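Local coordinates for protein 2-dehydropantoate 2-reductase (Porphyromonas gingivalis, PDB 2QYT) that probably reduces ketopantoate to pantoate with NADPH, a step of pantothenate biosynthesis, at residues 24-28 with 39-43; 121-125 with 134-138. All coordinates share one frame; numbering follows the deposited sequence.

Contact 1: residues 24-28 with 39-43; sequences GAMLA and EVSWI
W42 sets the edge of its indole against G24 O, while its CZ2 also touches the methyl of A28. The carbonyl oxygen G24 O lies in the plane of the ring, 3.3 Å from W42 NE1. G24 has no side chain on the helix surface here, and its CA is 3.6 Å from W42 NE1. On the six-membered ring, W42 CZ2 meets A28 CB at 3.6 Å, obliquely to the ring plane. V40 fills the adjoining place two residues back along the strand, with its two methyls divided between two targets. V40 CG1 stands anti to the backbone N (chi1 180°) and points into the groove between G24 and A28, 3.9 Å from A28 N. The other methyl, V40 CG2, is 3.8 Å from L27 CB and also rests by L27 O. L27 gives the strand mainly its CB, while the rest of its side chain reaches I11 on strand 9-14.

The second shell holds the strand in place. E39 and S41 share backbone hydrogen bonds with I11, and V40 bonds with T72. The indole is packed further by V13, L16, A69, P71 and V74. The axes of segments 24-28 and 39-43 run roughly antiparallel, at 152°, and come within 8.4 Å. Helix 18-33 and strand 38-43 form a beta-alpha-beta unit with strand 9-14. G15, G17 and G20 fit a Rossmann-type GxGxxG pattern at the start of the helix, consistent with an NADP-binding domain.

Within the helix, A28 N donates to G24 O at 2.9 Å. No charged group takes part in the buried contact. Its cohesion therefore rests mostly on close van der Waals fit between G24, A28 and the CB of L27 on the helix and the side chains of V40 and W42 on the strand.

Contact 2: residues 121-125 with 134-138; sequences DIAER and VVWKG
The carboxylate of E124 is the flat group that meets the other segment, and it does so through one oxygen. K137 NZ approaches E124 OE1 nearly along the C-O axis and donates a hydrogen bond of 2.9 Å within a salt bridge. The ammonium thus sits beyond the outer end of the carboxylate, not stacked over either face. The indole of W136 is turned from helix 122-126 and packs against K112 and against D173, E174 and L177 of helix 172-183.

E124 starts off pointing away from the strand, but a bend at chi2 (76°) folds its acid back. K137 is extended beyond CG and crosses the E124 side chain at about a right angle. On the way its stem runs over A123, with K137 CG 3.6 Å from A123 CB. That methyl also lies 3.8 Å from the carbonyl oxygen W136 O. V135 adds to the apolar patch: its CG1 is 4.1 Å from A123 CB and 3.7 Å from the helix carbonyl A123 O. The small side chain of A123 is buried between these groups.

The ammonium has a second acid partner, D195 on helix 194-215, in a further salt bridge. Two acids near one lysine would tend to stabilise its positive charge.

V134 and W136 form backbone bonds with I113 on strand 111-115, and K137 pairs with G164. The chain leaves strand 111-115 at the edge of the parallel, Rossmann-type sheet, turns through helix 122-126, runs beside that strand again at 134-136 and enters the mixed sheet. The arrangement is a helix-to-strand connection at the junction of the two sheets, linked through D195 to the helical C-terminal part of this ketopantoate reductase family member.

The two contacts come one after the other along the chain, contact 1 first. The centres of contact 1 and contact 2 are 21 Å apart. The nearest atoms of contact 1 and contact 2 are about 12 Å apart, so the two do not touch. All four segments fall in the same N-terminal ketopantoate reductase region. Contact 1 belongs to the first beta-alpha-beta unit, with strand 38-43 on one side of strand 9-14 in the parallel sheet. Contact 2 follows strand 111-115, the outermost strand at the other end of that sheet, and leads into strand 137-148 of the mixed sheet. One contact thus packs the probable nucleotide-binding core, and the other the passage from that core into the mixed sheet.

Contact 1: residues 24-28 with 39-43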
ATOM      1  N   GLY A  24      11.579   1.675   2.956  1.00 16.30           N
ATOM      2  CA  GLY A  24      12.843   2.250   2.443  1.00 16.53           C
ATOM      3  C   GLY A  24      13.979   2.241   3.463  1.00 16.92           C
ATOM      4  O   GLY A  24      15.136   1.946   3.133  1.00 16.11           O
ATOM      5  N   ALA A  25      13.657   2.544   4.727  1.00 17.56           N
ATOM      6  CA  ALA A  25      14.656   2.499   5.790  1.00 16.68           C
ATOM      7  C   ALA A  25      15.197   1.077   6.004  1.00 17.37           C
ATOM      8  O   ALA A  25      16.402   0.880   6.141  1.00 19.87           O
ATOM      9  CB  ALA A  25      14.066   3.067   7.101  1.00 17.22           C
HETATM   10  N   MSE A  26      14.320   0.079   6.072  1.00 17.08           N
HETATM   11  CA  MSE A  26      14.759  -1.297   6.286  1.00 14.92           C
HETATM   12  C   MSE A  26      15.626  -1.749   5.127  1.00 15.23           C
HETATM   13  O   MSE A  26      16.675  -2.399   5.340  1.00 14.20           O
HETATM   14  CB  MSE A  26      13.569  -2.230   6.448  1.00 15.55           C
HETATM   15  CG  MSE A  26      12.698  -1.919   7.693  1.00 16.53           C
HETATM   16 SE   MSE A  26      13.691  -2.248   9.381  0.75 21.33          SE
HETATM   17  CE  MSE A  26      13.481  -4.195   9.414  1.00 16.83           C
ATOM     18  N   LEU A  27      15.202  -1.431   3.909  1.00 14.67           N
ATOM     19  CA  LEU A  27      16.046  -1.762   2.738  1.00 15.72           C
ATOM     20  C   LEU A  27      17.399  -1.076   2.792  1.00 16.06           C
ATOM     21  O   LEU A  27      18.429  -1.728   2.524  1.00 17.25           O
ATOM     22  CB  LEU A  27      15.333  -1.436   1.403  1.00 15.78           C
ATOM     23  CG  LEU A  27      14.095  -2.360   1.188  1.00 17.51           C
ATOM     24  CD1 LEU A  27      13.175  -1.773   0.050  1.00 12.66           C
ATOM     25  CD2 LEU A  27      14.611  -3.774   0.884  1.00 14.29           C
ATOM     26  N   ALA A  28      17.427   0.227   3.093  1.00 16.30           N
ATOM     27  CA  ALA A  28      18.722   0.947   3.202  1.00 16.62           C
ATOM     28  C   ALA A  28      19.663   0.386   4.262  1.00 17.10           C
ATOM     29  O   ALA A  28      20.869   0.419   4.098  1.00 18.12           O
ATOM     30  CB  ALA A  28      18.464   2.428   3.485  1.00 17.82           C
ATOM     31  N   GLU A  39      21.509  -1.245  -3.974  1.00 20.52           N
ATOM     32  CA  GLU A  39      21.451   0.221  -3.969  1.00 20.03           C
ATOM     33  C   GLU A  39      20.006   0.631  -3.678  1.00 18.55           C
ATOM     34  O   GLU A  39      19.100   0.177  -4.348  1.00 19.65           O
ATOM     35  CB  GLU A  39      21.920   0.811  -5.317  1.00 18.71           C
ATOM     36  CG  GLU A  39      23.366   0.526  -5.631  1.00 21.75           C
ATOM     37  CD  GLU A  39      23.811   1.085  -6.984  1.00 22.75           C
ATOM     38  OE1 GLU A  39      23.016   1.802  -7.667  1.00 23.55           O
ATOM     39  OE2 GLU A  39      24.969   0.784  -7.378  1.00 28.56           O
ATOM     40  N   VAL A  40      19.797   1.495  -2.687  1.00 16.60           N
ATOM     41  CA  VAL A  40      18.476   1.942  -2.301  1.00 16.02           C
ATOM     42  C   VAL A  40      18.374   3.470  -2.434  1.00 15.85           C
ATOM     43  O   VAL A  40      19.122   4.216  -1.802  1.00 15.69           O
ATOM     44  CB  VAL A  40      18.117   1.447  -0.826  1.00 15.38           C
ATOM     45  CG1 VAL A  40      16.728   1.898  -0.375  1.00 15.53           C
ATOM     46  CG2 VAL A  40      18.135  -0.039  -0.777  1.00 14.21           C
ATOM     47  N   SER A  41      17.442   3.916  -3.262  1.00 15.68           N
ATOM     48  CA  SER A  41      17.210   5.345  -3.462  1.00 15.46           C
ATOM     49  C   SER A  41      15.839   5.725  -2.983  1.00 15.77           C
ATOM     50  O   SER A  41      14.940   4.889  -2.978  1.00 14.56           O
ATOM     51  CB  SER A  41      17.399   5.680  -4.950  1.00 16.32           C
ATOM     52  OG  SER A  41      18.673   5.158  -5.371  1.00 11.58           O
ATOM     53  N   TRP A  42      15.713   6.979  -2.555  1.00 15.81           N
ATOM     54  CA  TRP A  42      14.486   7.540  -2.020  1.00 15.41           C
ATOM     55  C   TRP A  42      14.115   8.787  -2.747  1.00 14.65           C
ATOM     56  O   TRP A  42      14.971   9.623  -3.032  1.00 14.14           O
ATOM     57  CB  TRP A  42      14.669   7.915  -0.548  1.00 16.68           C
ATOM     58  CG  TRP A  42      14.963   6.766   0.351  1.00 16.39           C
ATOM     59  CD1 TRP A  42      14.762   5.429   0.094  1.00 16.71           C
ATOM     60  CD2 TRP A  42      15.504   6.840   1.672  1.00 16.59           C
ATOM     61  NE1 TRP A  42      15.160   4.664   1.185  1.00 16.30           N
ATOM     62  CE2 TRP A  42      15.640   5.503   2.153  1.00 15.96           C
ATOM     63  CE3 TRP A  42      15.937   7.893   2.473  1.00 15.41           C
ATOM     64  CZ2 TRP A  42      16.163   5.206   3.417  1.00 17.37           C
ATOM     65  CZ3 TRP A  42      16.461   7.595   3.721  1.00 16.29           C
ATOM     66  CH2 TRP A  42      16.566   6.269   4.185  1.00 15.51           C
ATOM     67  N   ILE A  43      12.831   8.934  -3.061  1.00 14.23           N
ATOM     68  CA  ILE A  43      12.364  10.182  -3.614  1.00 14.23           C
ATOM     69  C   ILE A  43      11.542  10.852  -2.547  1.00 14.96           C
ATOM     70  O   ILE A  43      10.524  10.348  -2.188  1.00 17.00           O
ATOM     71  CB  ILE A  43      11.534   9.991  -4.897  1.00 13.81           C
ATOM     72  CG1 ILE A  43      12.328   9.155  -5.931  1.00 12.42           C
ATOM     73  CG2 ILE A  43      10.967  11.362  -5.427  1.00  9.85           C
ATOM     74  CD1 ILE A  43      13.666   9.817  -6.492  1.00 11.83           C
TER

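Contact 2: residues 121-125 with 134-138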
ATOM      1  N   ASP A 121      -7.996  -0.978  -6.850  1.00 21.10           N
ATOM      2  CA  ASP A 121      -7.582  -1.195  -8.221  1.00 21.50           C
ATOM      3  C   ASP A 121      -6.400  -0.330  -8.654  1.00 20.39           C
ATOM      4  O   ASP A 121      -6.347   0.070  -9.810  1.00 21.17           O
ATOM      5  CB  ASP A 121      -8.783  -0.901  -9.134  1.00 21.81           C
ATOM      6  CG  ASP A 121      -9.185   0.557  -9.095  1.00 22.37           C
ATOM      7  OD1 ASP A 121      -8.705   1.297  -8.210  1.00 23.74           O
ATOM      8  OD2 ASP A 121      -9.977   0.972  -9.956  1.00 27.04           O
ATOM      9  N   ILE A 122      -5.489  -0.042  -7.729  1.00 19.47           N
ATOM     10  CA  ILE A 122      -4.355   0.825  -7.985  1.00 19.43           C
ATOM     11  C   ILE A 122      -3.471   0.241  -9.102  1.00 18.27           C
ATOM     12  O   ILE A 122      -3.063   0.981  -9.999  1.00 15.82           O
ATOM     13  CB  ILE A 122      -3.460   1.071  -6.738  1.00 19.83           C
ATOM     14  CG1 ILE A 122      -4.256   1.631  -5.555  1.00 23.19           C
ATOM     15  CG2 ILE A 122      -2.287   2.009  -7.127  1.00 19.65           C
ATOM     16  CD1 ILE A 122      -4.889   3.022  -5.800  1.00 26.00           C
ATOM     17  N   ALA A 123      -3.215  -1.073  -9.038  1.00 16.77           N
ATOM     18  CA  ALA A 123      -2.396  -1.757 -10.045  1.00 17.33           C
ATOM     19  C   ALA A 123      -3.045  -1.713 -11.442  1.00 16.84           C
ATOM     20  O   ALA A 123      -2.379  -1.501 -12.432  1.00 16.74           O
ATOM     21  CB  ALA A 123      -2.147  -3.202  -9.621  1.00 16.44           C
ATOM     22  N   GLU A 124      -4.348  -1.930 -11.509  1.00 16.38           N
ATOM     23  CA  GLU A 124      -5.052  -1.822 -12.763  1.00 18.48           C
ATOM     24  C   GLU A 124      -4.898  -0.428 -13.378  1.00 18.25           C
ATOM     25  O   GLU A 124      -4.658  -0.296 -14.586  1.00 17.84           O
ATOM     26  CB  GLU A 124      -6.533  -2.152 -12.586  1.00 18.02           C
ATOM     27  CG  GLU A 124      -6.829  -3.648 -12.457  1.00 23.67           C
ATOM     28  CD  GLU A 124      -6.477  -4.216 -11.080  1.00 28.67           C
ATOM     29  OE1 GLU A 124      -6.315  -5.450 -11.001  1.00 35.21           O
ATOM     30  OE2 GLU A 124      -6.364  -3.449 -10.086  1.00 28.89           O
ATOM     31  N   ARG A 125      -5.087   0.585 -12.535  1.00 18.73           N
ATOM     32  CA  ARG A 125      -4.990   1.976 -12.916  1.00 20.22           C
ATOM     33  C   ARG A 125      -3.598   2.260 -13.507  1.00 19.85           C
ATOM     34  O   ARG A 125      -3.478   2.709 -14.657  1.00 18.09           O
ATOM     35  CB  ARG A 125      -5.326   2.872 -11.715  1.00 19.65           C
ATOM     36  CG  ARG A 125      -6.839   2.786 -11.296  1.00 22.48           C
ATOM     37  CD  ARG A 125      -7.181   3.665 -10.066  1.00 25.23           C
ATOM     38  NE  ARG A 125      -6.814   5.084 -10.244  1.00 36.95           N
ATOM     39  CZ  ARG A 125      -7.279   5.881 -11.219  1.00 40.69           C
ATOM     40  NH1 ARG A 125      -8.106   5.399 -12.149  1.00 41.85           N
ATOM     41  NH2 ARG A 125      -6.894   7.158 -11.291  1.00 41.87           N
ATOM     42  N   VAL A 134       5.034  -5.061 -16.009  1.00 18.49           N
ATOM     43  CA  VAL A 134       5.814  -4.067 -15.230  1.00 17.71           C
ATOM     44  C   VAL A 134       5.171  -3.781 -13.846  1.00 16.20           C
ATOM     45  O   VAL A 134       5.849  -3.545 -12.868  1.00 16.12           O
ATOM     46  CB  VAL A 134       6.009  -2.724 -16.035  1.00 17.31           C
ATOM     47  CG1 VAL A 134       6.580  -1.617 -15.161  1.00 17.47           C
ATOM     48  CG2 VAL A 134       6.913  -2.927 -17.263  1.00 16.83           C
ATOM     49  N   VAL A 135       3.856  -3.822 -13.767  1.00 15.96           N
ATOM     50  CA  VAL A 135       3.186  -3.385 -12.544  1.00 15.71           C
ATOM     51  C   VAL A 135       2.715  -4.621 -11.777  1.00 14.70           C
ATOM     52  O   VAL A 135       1.948  -5.396 -12.295  1.00 14.58           O
ATOM     53  CB  VAL A 135       2.016  -2.382 -12.852  1.00 16.67           C
ATOM     54  CG1 VAL A 135       1.231  -2.017 -11.572  1.00 15.77           C
ATOM     55  CG2 VAL A 135       2.540  -1.131 -13.600  1.00 15.56           C
ATOM     56  N   TRP A 136       3.228  -4.818 -10.564  1.00 14.59           N
ATOM     57  CA  TRP A 136       2.732  -5.859  -9.681  1.00 15.22           C
ATOM     58  C   TRP A 136       1.711  -5.266  -8.696  1.00 15.37           C
ATOM     59  O   TRP A 136       1.481  -4.085  -8.709  1.00 15.94           O
ATOM     60  CB  TRP A 136       3.893  -6.494  -8.926  1.00 15.26           C
ATOM     61  CG  TRP A 136       4.868  -7.310  -9.789  1.00 16.84           C
ATOM     62  CD1 TRP A 136       4.672  -7.792 -11.078  1.00 16.04           C
ATOM     63  CD2 TRP A 136       6.142  -7.793  -9.375  1.00 14.65           C
ATOM     64  NE1 TRP A 136       5.755  -8.531 -11.464  1.00 14.78           N
ATOM     65  CE2 TRP A 136       6.681  -8.528 -10.450  1.00 16.10           C
ATOM     66  CE3 TRP A 136       6.898  -7.647  -8.194  1.00 15.08           C
ATOM     67  CZ2 TRP A 136       7.956  -9.124 -10.390  1.00 16.06           C
ATOM     68  CZ3 TRP A 136       8.163  -8.238  -8.137  1.00 15.67           C
ATOM     69  CH2 TRP A 136       8.675  -8.960  -9.232  1.00 15.40           C
ATOM     70  N   LYS A 137       1.077  -6.102  -7.886  1.00 15.67           N
ATOM     71  CA  LYS A 137       0.092  -5.672  -6.903  1.00 15.95           C
ATOM     72  C   LYS A 137       0.708  -5.863  -5.536  1.00 15.99           C
ATOM     73  O   LYS A 137       1.479  -6.796  -5.328  1.00 15.43           O
ATOM     74  CB  LYS A 137      -1.153  -6.545  -6.994  1.00 16.58           C
ATOM     75  CG  LYS A 137      -1.754  -6.508  -8.364  1.00 18.92           C
ATOM     76  CD  LYS A 137      -3.138  -7.072  -8.414  1.00 24.08           C
ATOM     77  CE  LYS A 137      -3.553  -7.098  -9.875  1.00 27.99           C
ATOM     78  NZ  LYS A 137      -4.841  -7.803 -10.085  1.00 32.64           N
ATOM     79  N   GLY A 138       0.375  -4.980  -4.612  1.00 16.20           N
ATOM     80  CA  GLY A 138       0.877  -5.113  -3.254  1.00 17.63           C
ATOM     81  C   GLY A 138      -0.044  -4.463  -2.251  1.00 17.87           C
ATOM     82  O   GLY A 138      -0.885  -3.643  -2.618  1.00 16.71           O
TER